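Local coordinates for putative phosphohistidine phosphatase, SixA (Nakamurella multipartita, PDB 4HBZ), which probably removes phosphate from phosphohistidine in proteins, as a member of the histidine phosphatase superfamily, through a phosphohistidine intermediate of its own, at residues Leu131-Gln134 with Ser135-Asn138; Gly166-Ala169 with Asp170-Gln173; Ala52-Trp55 with Leu56-His59; Arg152-Ala155 with Ala156-Ala160. All coordinates share one frame; numbering follows the deposited sequence.

Contact 1 (Leu131-Gln134 with Ser135-Asn138)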
loop_
_atom_site.group_PDB
_atom_site.type_symbol
_atom_site.label_atom_id
_atom_site.label_comp_id
_atom_site.label_asym_id
_atom_site.label_seq_id
_atom_site.Cartn_x
_atom_site.Cartn_y
_atom_site.Cartn_z
ATOM N N LEU A 131 11.027 -3.357 -0.654
ATOM C CA LEU A 131 11.358 -2.061 -1.240
ATOM C C LEU A 131 12.361 -1.294 -0.385
ATOM O O LEU A 131 13.321 -0.667 -0.893
ATOM C CB LEU A 131 10.089 -1.202 -1.422
ATOM C CG LEU A 131 9.137 -1.686 -2.541
ATOM C CD1 LEU A 131 7.862 -0.871 -2.508
ATOM C CD2 LEU A 131 9.751 -1.698 -3.925
ATOM N N VAL A 132 12.149 -1.353 0.936
ATOM C CA VAL A 132 13.090 -0.688 1.878
ATOM C C VAL A 132 14.478 -1.270 1.749
ATOM O O VAL A 132 15.477 -0.542 1.693
ATOM C CB VAL A 132 12.560 -0.728 3.319
ATOM C CG1 VAL A 132 13.654 -0.408 4.342
ATOM C CG2 VAL A 132 11.362 0.172 3.426
ATOM N N ARG A 133 14.581 -2.594 1.745
ATOM C CA ARG A 133 15.899 -3.213 1.683
ATOM C C ARG A 133 16.595 -2.929 0.380
ATOM O O ARG A 133 17.804 -2.792 0.339
ATOM C CB ARG A 133 15.729 -4.716 1.922
ATOM C CG ARG A 133 15.198 -5.087 3.322
ATOM C CD ARG A 133 15.646 -4.232 4.537
ATOM N NE ARG A 133 16.996 -4.583 4.927
ATOM C CZ ARG A 133 17.631 -4.173 6.046
ATOM N NH1 ARG A 133 17.042 -3.368 6.958
ATOM N NH2 ARG A 133 18.874 -4.585 6.250
ATOM N N GLN A 134 15.851 -2.883 -0.721
ATOM C CA GLN A 134 16.445 -2.561 -2.036
ATOM C C GLN A 134 16.984 -1.143 -2.047
ATOM O O GLN A 134 18.055 -0.860 -2.579
ATOM C CB GLN A 134 15.416 -2.802 -3.150
ATOM C CG GLN A 134 15.942 -2.582 -4.565
ATOM C CD GLN A 134 16.968 -3.634 -5.029
ATOM O OE1 GLN A 134 17.007 -4.758 -4.553
ATOM N NE2 GLN A 134 17.721 -3.278 -6.010
ATOM N N SER A 135 16.213 -0.236 -1.477
ATOM C CA SER A 135 16.656 1.147 -1.408
ATOM C C SER A 135 17.947 1.283 -0.559
ATOM O O SER A 135 18.889 2.010 -0.942
ATOM C CB SER A 135 15.534 2.024 -0.894
ATOM O OG SER A 135 15.967 3.395 -0.877
ATOM N N LEU A 136 18.007 0.579 0.557
ATOM C CA LEU A 136 19.248 0.531 1.376
ATOM C C LEU A 136 20.439 0.100 0.543
ATOM O O LEU A 136 21.535 0.711 0.608
ATOM C CB LEU A 136 19.065 -0.430 2.551
ATOM C CG LEU A 136 18.183 -0.008 3.701
ATOM C CD1 LEU A 136 18.067 -1.181 4.670
ATOM C CD2 LEU A 136 18.808 1.186 4.427
ATOM N N LEU A 137 20.253 -0.961 -0.229
ATOM C CA LEU A 137 21.329 -1.498 -1.043
ATOM C C LEU A 137 21.788 -0.427 -2.009
ATOM O O LEU A 137 22.994 -0.152 -2.146
ATOM C CB LEU A 137 20.838 -2.744 -1.783
ATOM C CG LEU A 137 21.828 -3.276 -2.840
ATOM C CD1 LEU A 137 23.155 -3.663 -2.196
ATOM C CD2 LEU A 137 21.220 -4.462 -3.557
ATOM N N ASN A 138 20.830 0.206 -2.680
ATOM C CA ASN A 138 21.157 1.203 -3.685
ATOM C C ASN A 138 21.880 2.403 -3.104
ATOM O O ASN A 138 22.704 2.999 -3.799
ATOM C CB ASN A 138 19.906 1.636 -4.452
ATOM C CG ASN A 138 19.355 0.532 -5.327
ATOM O OD1 ASN A 138 20.047 -0.430 -5.639
ATOM N ND2 ASN A 138 18.100 0.641 -5.700
#

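Contact 2 (Gly166-Ala169 with Asp170-Gln173)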
loop_
_atom_site.group_PDB
_atom_site.type_symbol
_atom_site.label_atom_id
_atom_site.label_comp_id
_atom_site.label_asym_id
_atom_site.label_seq_id
_atom_site.Cartn_x
_atom_site.Cartn_y
_atom_site.Cartn_z
ATOM N N GLY A 166 12.706 6.564 -8.309
ATOM C CA GLY A 166 12.581 5.790 -9.540
ATOM C C GLY A 166 11.229 5.955 -10.181
ATOM O O GLY A 166 10.219 6.298 -9.526
ATOM N N ALA A 167 11.179 5.770 -11.488
ATOM C CA ALA A 167 9.905 5.624 -12.199
ATOM C C ALA A 167 9.122 4.464 -11.642
ATOM O O ALA A 167 9.705 3.463 -11.132
ATOM C CB ALA A 167 10.213 5.349 -13.659
ATOM N N TRP A 168 7.792 4.492 -11.730
ATOM C CA TRP A 168 7.015 3.349 -11.275
ATOM C C TRP A 168 7.457 2.022 -11.893
ATOM O O TRP A 168 7.474 0.999 -11.194
ATOM C CB TRP A 168 5.501 3.547 -11.469
ATOM C CG TRP A 168 4.932 4.660 -10.650
ATOM C CD1 TRP A 168 4.393 5.796 -11.104
ATOM C CD2 TRP A 168 4.925 4.738 -9.199
ATOM N NE1 TRP A 168 3.985 6.577 -10.036
ATOM C CE2 TRP A 168 4.317 5.969 -8.857
ATOM C CE3 TRP A 168 5.369 3.908 -8.189
ATOM C CZ2 TRP A 168 4.092 6.322 -7.519
ATOM C CZ3 TRP A 168 5.179 4.287 -6.854
ATOM C CH2 TRP A 168 4.556 5.482 -6.554
ATOM N N ALA A 169 7.778 2.015 -13.183
ATOM C CA ALA A 169 8.150 0.795 -13.829
ATOM C C ALA A 169 9.410 0.152 -13.195
ATOM O O ALA A 169 9.626 -1.073 -13.258
ATOM C CB ALA A 169 8.331 1.027 -15.306
ATOM N N ASP A 170 10.233 1.014 -12.575
ATOM C CA ASP A 170 11.528 0.603 -12.072
ATOM C C ASP A 170 11.504 0.320 -10.574
ATOM O O ASP A 170 12.534 0.120 -10.000
ATOM C CB ASP A 170 12.539 1.740 -12.340
ATOM C CG ASP A 170 12.850 1.926 -13.847
ATOM O OD1 ASP A 170 12.561 0.985 -14.593
ATOM O OD2 ASP A 170 13.463 2.925 -14.198
ATOM N N LEU A 171 10.326 0.326 -9.958
ATOM C CA LEU A 171 10.237 0.240 -8.513
ATOM C C LEU A 171 10.940 -0.943 -7.915
ATOM O O LEU A 171 11.605 -0.829 -6.871
ATOM C CB LEU A 171 8.747 0.349 -8.108
ATOM C CG LEU A 171 8.387 0.356 -6.672
ATOM C CD1 LEU A 171 8.933 1.538 -5.916
ATOM C CD2 LEU A 171 6.864 0.286 -6.569
ATOM N N ALA A 172 10.851 -2.108 -8.525
ATOM C CA ALA A 172 11.497 -3.263 -7.981
ATOM C C ALA A 172 13.012 -3.100 -7.884
ATOM O O ALA A 172 13.616 -3.539 -6.903
ATOM C CB ALA A 172 11.120 -4.508 -8.754
ATOM N N GLN A 173 13.612 -2.427 -8.852
ATOM C CA GLN A 173 15.054 -2.205 -8.844
ATOM C C GLN A 173 15.453 -1.000 -7.992
ATOM O O GLN A 173 16.548 -0.991 -7.407
ATOM C CB GLN A 173 15.589 -2.017 -10.278
ATOM C CG GLN A 173 15.480 -3.272 -11.152
ATOM C CD GLN A 173 14.035 -3.716 -11.418
ATOM O OE1 GLN A 173 13.109 -2.885 -11.715
ATOM N NE2 GLN A 173 13.803 -5.043 -11.266
HETATM O O HOH W 1 13.671 5.056 -12.722
HETATM O O HOH W 2 9.269 -2.751 -10.891
#

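Contact 3 (Ala52-Trp55 with Leu56-His59)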
loop_
_atom_site.group_PDB
_atom_site.type_symbol
_atom_site.label_atom_id
_atom_site.label_comp_id
_atom_site.label_asym_id
_atom_site.label_seq_id
_atom_site.Cartn_x
_atom_site.Cartn_y
_atom_site.Cartn_z
ATOM N N ALA A 52 -8.294 6.109 8.310
ATOM C CA ALA A 52 -7.128 6.075 7.434
ATOM C C ALA A 52 -7.311 6.999 6.240
ATOM O O ALA A 52 -6.406 7.766 5.879
ATOM C CB ALA A 52 -6.874 4.657 6.964
ATOM N N GLY A 53 -8.495 6.957 5.615
ATOM C CA GLY A 53 -8.787 7.904 4.519
ATOM C C GLY A 53 -8.662 9.367 4.875
ATOM O O GLY A 53 -8.167 10.211 4.124
ATOM N N GLN A 54 -9.199 9.706 6.046
ATOM C CA GLN A 54 -9.129 11.067 6.537
ATOM C C GLN A 54 -7.695 11.525 6.721
ATOM O O GLN A 54 -7.331 12.653 6.406
ATOM C CB GLN A 54 -9.960 11.187 7.827
ATOM C CG GLN A 54 -11.461 11.137 7.493
ATOM C CD GLN A 54 -12.354 10.974 8.702
ATOM O OE1 GLN A 54 -11.851 10.863 9.825
ATOM N NE2 GLN A 54 -13.646 10.935 8.505
ATOM N N TRP A 55 -6.850 10.639 7.245
ATOM C CA TRP A 55 -5.430 10.924 7.426
ATOM C C TRP A 55 -4.764 11.118 6.095
ATOM O O TRP A 55 -4.103 12.122 5.882
ATOM C CB TRP A 55 -4.734 9.821 8.234
ATOM C CG TRP A 55 -3.334 10.265 8.648
ATOM C CD1 TRP A 55 -3.006 10.761 9.829
ATOM C CD2 TRP A 55 -2.147 10.199 7.871
ATOM N NE1 TRP A 55 -1.687 11.074 9.849
ATOM C CE2 TRP A 55 -1.123 10.713 8.668
ATOM C CE3 TRP A 55 -1.847 9.768 6.596
ATOM C CZ2 TRP A 55 0.203 10.828 8.184
ATOM C CZ3 TRP A 55 -0.539 9.878 6.132
ATOM C CH2 TRP A 55 0.441 10.412 6.939
ATOM N N LEU A 56 -4.970 10.191 5.174
ATOM C CA LEU A 56 -4.357 10.265 3.825
ATOM C C LEU A 56 -4.753 11.548 3.115
ATOM O O LEU A 56 -3.885 12.226 2.567
ATOM C CB LEU A 56 -4.766 9.059 2.980
ATOM C CG LEU A 56 -4.118 7.736 3.413
ATOM C CD1 LEU A 56 -4.845 6.556 2.779
ATOM C CD2 LEU A 56 -2.629 7.716 3.128
ATOM N N ARG A 57 -6.042 11.891 3.140
ATOM C CA ARG A 57 -6.494 13.092 2.442
ATOM C C ARG A 57 -6.052 14.393 3.120
ATOM O O ARG A 57 -6.031 15.446 2.499
ATOM C CB ARG A 57 -8.005 13.063 2.237
ATOM C CG ARG A 57 -8.421 11.979 1.256
ATOM C CD ARG A 57 -9.903 11.940 0.997
ATOM N NE ARG A 57 -10.677 11.314 2.071
ATOM C CZ ARG A 57 -11.349 11.925 3.028
ATOM N NH1 ARG A 57 -12.025 11.186 3.907
ATOM N NH2 ARG A 57 -11.412 13.240 3.095
ATOM N N GLY A 58 -5.717 14.335 4.402
ATOM C CA GLY A 58 -5.236 15.495 5.103
ATOM C C GLY A 58 -3.747 15.696 5.091
ATOM O O GLY A 58 -3.279 16.811 5.360
ATOM N N HIS A 59 -2.979 14.645 4.815
ATOM C CA HIS A 59 -1.537 14.682 5.000
ATOM C C HIS A 59 -0.659 14.383 3.803
ATOM O O HIS A 59 0.506 14.810 3.767
ATOM C CB HIS A 59 -1.119 13.708 6.110
ATOM C CG HIS A 59 -1.567 14.111 7.456
ATOM N ND1 HIS A 59 -2.802 13.785 7.978
ATOM C CD2 HIS A 59 -0.964 14.871 8.397
ATOM C CE1 HIS A 59 -2.924 14.296 9.188
ATOM N NE2 HIS A 59 -1.813 14.941 9.469
#

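Contact 4 (Arg152-Ala155 with Ala156-Ala160)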
loop_
_atom_site.group_PDB
_atom_site.type_symbol
_atom_site.label_atom_id
_atom_site.label_comp_id
_atom_site.label_asym_id
_atom_site.label_seq_id
_atom_site.Cartn_x
_atom_site.Cartn_y
_atom_site.Cartn_z
ATOM N N ARG A 152 7.035 -4.494 11.200
ATOM C CA ARG A 152 6.849 -5.719 11.910
ATOM C C ARG A 152 5.450 -5.861 12.497
ATOM O O ARG A 152 4.988 -6.985 12.743
ATOM C CB ARG A 152 7.901 -5.828 13.012
ATOM C CG ARG A 152 7.760 -4.830 14.182
ATOM C CD ARG A 152 8.958 -4.915 15.084
ATOM N NE ARG A 152 8.906 -4.038 16.253
ATOM C CZ ARG A 152 9.209 -2.745 16.244
ATOM N NH1 ARG A 152 9.615 -2.122 15.133
ATOM N NH2 ARG A 152 9.136 -2.051 17.376
ATOM N N HIS A 153 4.795 -4.733 12.744
ATOM C CA HIS A 153 3.385 -4.704 13.120
ATOM C C HIS A 153 2.608 -4.112 11.979
ATOM O O HIS A 153 2.933 -3.017 11.493
ATOM C CB HIS A 153 3.208 -3.869 14.366
ATOM C CG HIS A 153 3.822 -4.505 15.566
ATOM N ND1 HIS A 153 4.854 -3.920 16.256
ATOM C CD2 HIS A 153 3.623 -5.722 16.144
ATOM C CE1 HIS A 153 5.259 -4.737 17.213
ATOM N NE2 HIS A 153 4.544 -5.843 17.160
ATOM N N PHE A 154 1.643 -4.875 11.481
ATOM C CA PHE A 154 0.924 -4.450 10.294
ATOM C C PHE A 154 -0.467 -5.039 10.319
ATOM O O PHE A 154 -0.889 -5.801 9.430
ATOM C CB PHE A 154 1.746 -4.794 9.011
ATOM C CG PHE A 154 1.571 -3.805 7.879
ATOM C CD1 PHE A 154 0.426 -3.790 7.114
ATOM C CD2 PHE A 154 2.523 -2.855 7.624
ATOM C CE1 PHE A 154 0.235 -2.877 6.097
ATOM C CE2 PHE A 154 2.346 -1.958 6.605
ATOM C CZ PHE A 154 1.199 -1.966 5.834
ATOM N N ALA A 155 -1.250 -4.619 11.326
ATOM C CA ALA A 155 -2.614 -5.120 11.501
ATOM C C ALA A 155 -3.538 -4.624 10.411
ATOM O O ALA A 155 -3.231 -3.670 9.723
ATOM C CB ALA A 155 -3.136 -4.600 12.837
ATOM N N ALA A 156 -4.687 -5.248 10.269
ATOM C CA ALA A 156 -5.681 -4.846 9.311
ATOM C C ALA A 156 -5.974 -3.346 9.444
ATOM O O ALA A 156 -6.289 -2.849 10.530
ATOM C CB ALA A 156 -6.968 -5.639 9.541
ATOM N N GLY A 157 -5.873 -2.633 8.328
ATOM C CA GLY A 157 -6.099 -1.194 8.279
ATOM C C GLY A 157 -4.843 -0.354 8.276
ATOM O O GLY A 157 -4.890 0.856 8.025
ATOM N N THR A 158 -3.694 -0.988 8.559
ATOM C CA THR A 158 -2.408 -0.270 8.546
ATOM C C THR A 158 -1.996 0.137 7.170
ATOM O O THR A 158 -2.288 -0.541 6.203
ATOM C CB THR A 158 -1.306 -1.175 9.150
ATOM O OG1 THR A 158 -1.680 -1.554 10.469
ATOM C CG2 THR A 158 0.058 -0.519 9.238
ATOM N N PHE A 159 -1.344 1.275 7.053
ATOM C CA PHE A 159 -0.669 1.586 5.797
ATOM C C PHE A 159 0.704 2.149 6.041
ATOM O O PHE A 159 1.008 2.727 7.058
ATOM C CB PHE A 159 -1.501 2.537 4.916
ATOM C CG PHE A 159 -1.779 3.895 5.517
ATOM C CD1 PHE A 159 -0.887 4.950 5.386
ATOM C CD2 PHE A 159 -2.966 4.081 6.241
ATOM C CE1 PHE A 159 -1.177 6.187 5.934
ATOM C CE2 PHE A 159 -3.235 5.305 6.800
ATOM C CZ PHE A 159 -2.366 6.349 6.621
ATOM N N ALA A 160 1.566 1.899 5.064
ATOM C CA ALA A 160 2.941 2.438 4.993
ATOM C C ALA A 160 3.057 3.417 3.855
ATOM O O ALA A 160 2.440 3.216 2.779
ATOM C CB ALA A 160 3.939 1.307 4.770
#

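Contact 1 (Leu131-Gln134 with Ser135-Asn138)
Arg133 lays its guanidinium against Leu136, three residues on near the end of helix 123-138. From CB its chain sets out with CG beside the backbone N (chi1 -64°) and bends twice more, at chi2 and chi3, which brings the outer half of the side chain over the leucine. Arg133 CD comes within 3.9 Å of Leu136 CD1 and Arg133 NE within 3.6 Å of the same methyl. At the tip, Arg133 CZ and Leu136 CD1 are 3.3 Å apart, with the methyl centred over one face of the guanidinium. NH1 lies about as near to it as CZ, while NH2 is somewhat farther away. The planar group therefore rests on carbon with its face and keeps its N-H bonds for other partners: NH1 donates to the carbonyls of Ser145 and Ala147 in the segment that follows the helix. On another side of the helix Gln134 and Asn138 bring their amides together at a steep angle, the planes 79° apart; both nitrogens donate to Gln173 O. Beneath the side chains run regular i to i+4 bonds, among them Leu136 N to Val132 O at 3.0 Å. The chemistry is a division of labour: the apolar methyl holds the guanidinium face, and two backbone carbonyls take up NH1, which probably limits the group's rotation and ties the end of the helix to the following loop.

Contact 2 (Gly166-Ala169 with Asp170-Gln173)
Backbone hydrogen bonds turn the chain between Ala167 and Leu171. Asp170 N donates to Ala167 O at 2.9 Å, and Leu171 N donates to Trp168 O at 3.2 Å. In both, the donor stands well above the carbonyl plane, 56° out of it for Ala167 and 65° for Trp168, in keeping with the tight i to i+3 winding of the 3-10 turn. Two waters add bridges. The first accepts from Ala167 N and donates to Asp170 OD2, the latter bond 2.6 Å long, so the carboxylate is linked to the start of the turn through solvent. The second donates to Ala169 O and accepts from Ala172 N, spanning the step from turn to helix. Asp170 stands at the N-cap position of that helix, but its side chain makes no capping bond. With CG beside its own backbone N (chi1 -69°), the carboxylate leans back over the turn, and Asp170 OD2 comes within 4.1 Å of Ala167 CB. On the buried side Leu171 CD2 meets Trp168 CE3 at 4.2 Å, touching the indole at its edge near the ring plane. Trp168 NE1 donates to Ala112 O. The two large side chains point into the fold: both pack on Val105 and Leu22, and Leu171 also touches Leu102. The turn, which connects strand 159-164 to helix 171-174, is thereby held against helix 98-106 and strand 20-26.

Contact 3 (Ala52-Trp55 with Leu56-His59)
The C-terminal end of helix 43-59, in the histidine phosphatase domain, is closed by an aromatic pair one turn apart, Trp55 and His59. The imidazole of His59 lies face to face with the five-membered ring of the Trp55 indole, the centroids 3.8 Å apart and the planes only 13° from parallel. His59 CB meanwhile sits over the six-membered ring of Trp55, 3.6 Å from its centroid and nearly on the normal, a CH-pi contact. Trp55 CG runs anti to the backbone N (chi1 -169°), which carries the indole along the helix toward its end. The stacked imidazole turns its ND1 back to the helix: His59 ND1 donates to Trp55 O at 3.0 Å, with the oxygen practically in the ring plane. Weak bonds from Gly58 N and His59 N end on this same carbonyl, a sign of the helix losing its regular winding. One turn earlier the pattern is still regular, with Leu56 N to Ala52 O at 2.9 Å, nearly along the C=O axis. On another side Arg57 NH1 approaches Gln54 CG at 3.6 Å, while Arg57 NE donates to Thr81 O. Since ND1 serves as the donor, His59 is either protonated on both nitrogens or the ND1-H tautomer; stack and bond together fix the ring's rotation, and the carbonyl of Trp55, near the negative end of the helix dipole, would probably be a good acceptor for it.

Contact 4 (Arg152-Ala155 with Ala156-Ala160)
Phe154 presents one ring face to Thr158, whose CG2 stands over its centre. Thr158 CG2 is 3.6 Å from the centroid of the Phe154 ring and 4° off the normal, a CH-pi contact of nearly ideal direction. Thr158 CB follows the methyl over the ring, 3.7 Å from Phe154 CD1. The other branch of the threonine turns away from the phenyl: Thr158 OG1 lies beside the residue's own backbone N (chi1 -58°) and donates to Ala155 O at 2.7 Å. Thr158 N donates to Ala155 O as well, at 3.0 Å, closing a type II beta turn from Ala155 to Thr158. Both donors come from the same face of the carbonyl plane, so a single acceptor fixes the backbone of the turn and the rotation of the threonine together. Gly157 takes the third place of the turn, at a positive phi of 100°, the usual glycine position of a type II turn. Farther along the ring, Phe154 CE2 meets Ala160 CB at 4.1 Å, so one phenyl spans the turn residue and the start of strand 159-164. Phe154 also packs against Ile124 and Pro125 of helix 123-138, and its carbonyl accepts from Arg26 NH1. The strand that opens here lies between strands 20-26 and 177-182, pairing through Ala160 with Leu24 and through Phe159 with Gln182, while the ring of Phe159 goes to helix 43-59.

How the contacts relate
Along the chain the order is contact 3, contact 1, contact 4, contact 2, each closing before the next opens. Two pairs touch. Contacts 1 and 2, with centres about 12 Å apart, meet where the end of helix 123-138 reaches Gln173 of helix 171-174. Contacts 3 and 4, about 15 Å between centres, meet through Phe159, which packs on Ala52, Trp55 and Leu56 of helix 43-59. Contact 4 leads into strand 159-164 and contact 2 comes after it; they lie on opposite sides of the chain's centre, with their own centres about 23 Å apart. The four thus tie helix ends and turns to the central mixed sheet of this histidine phosphatase fold.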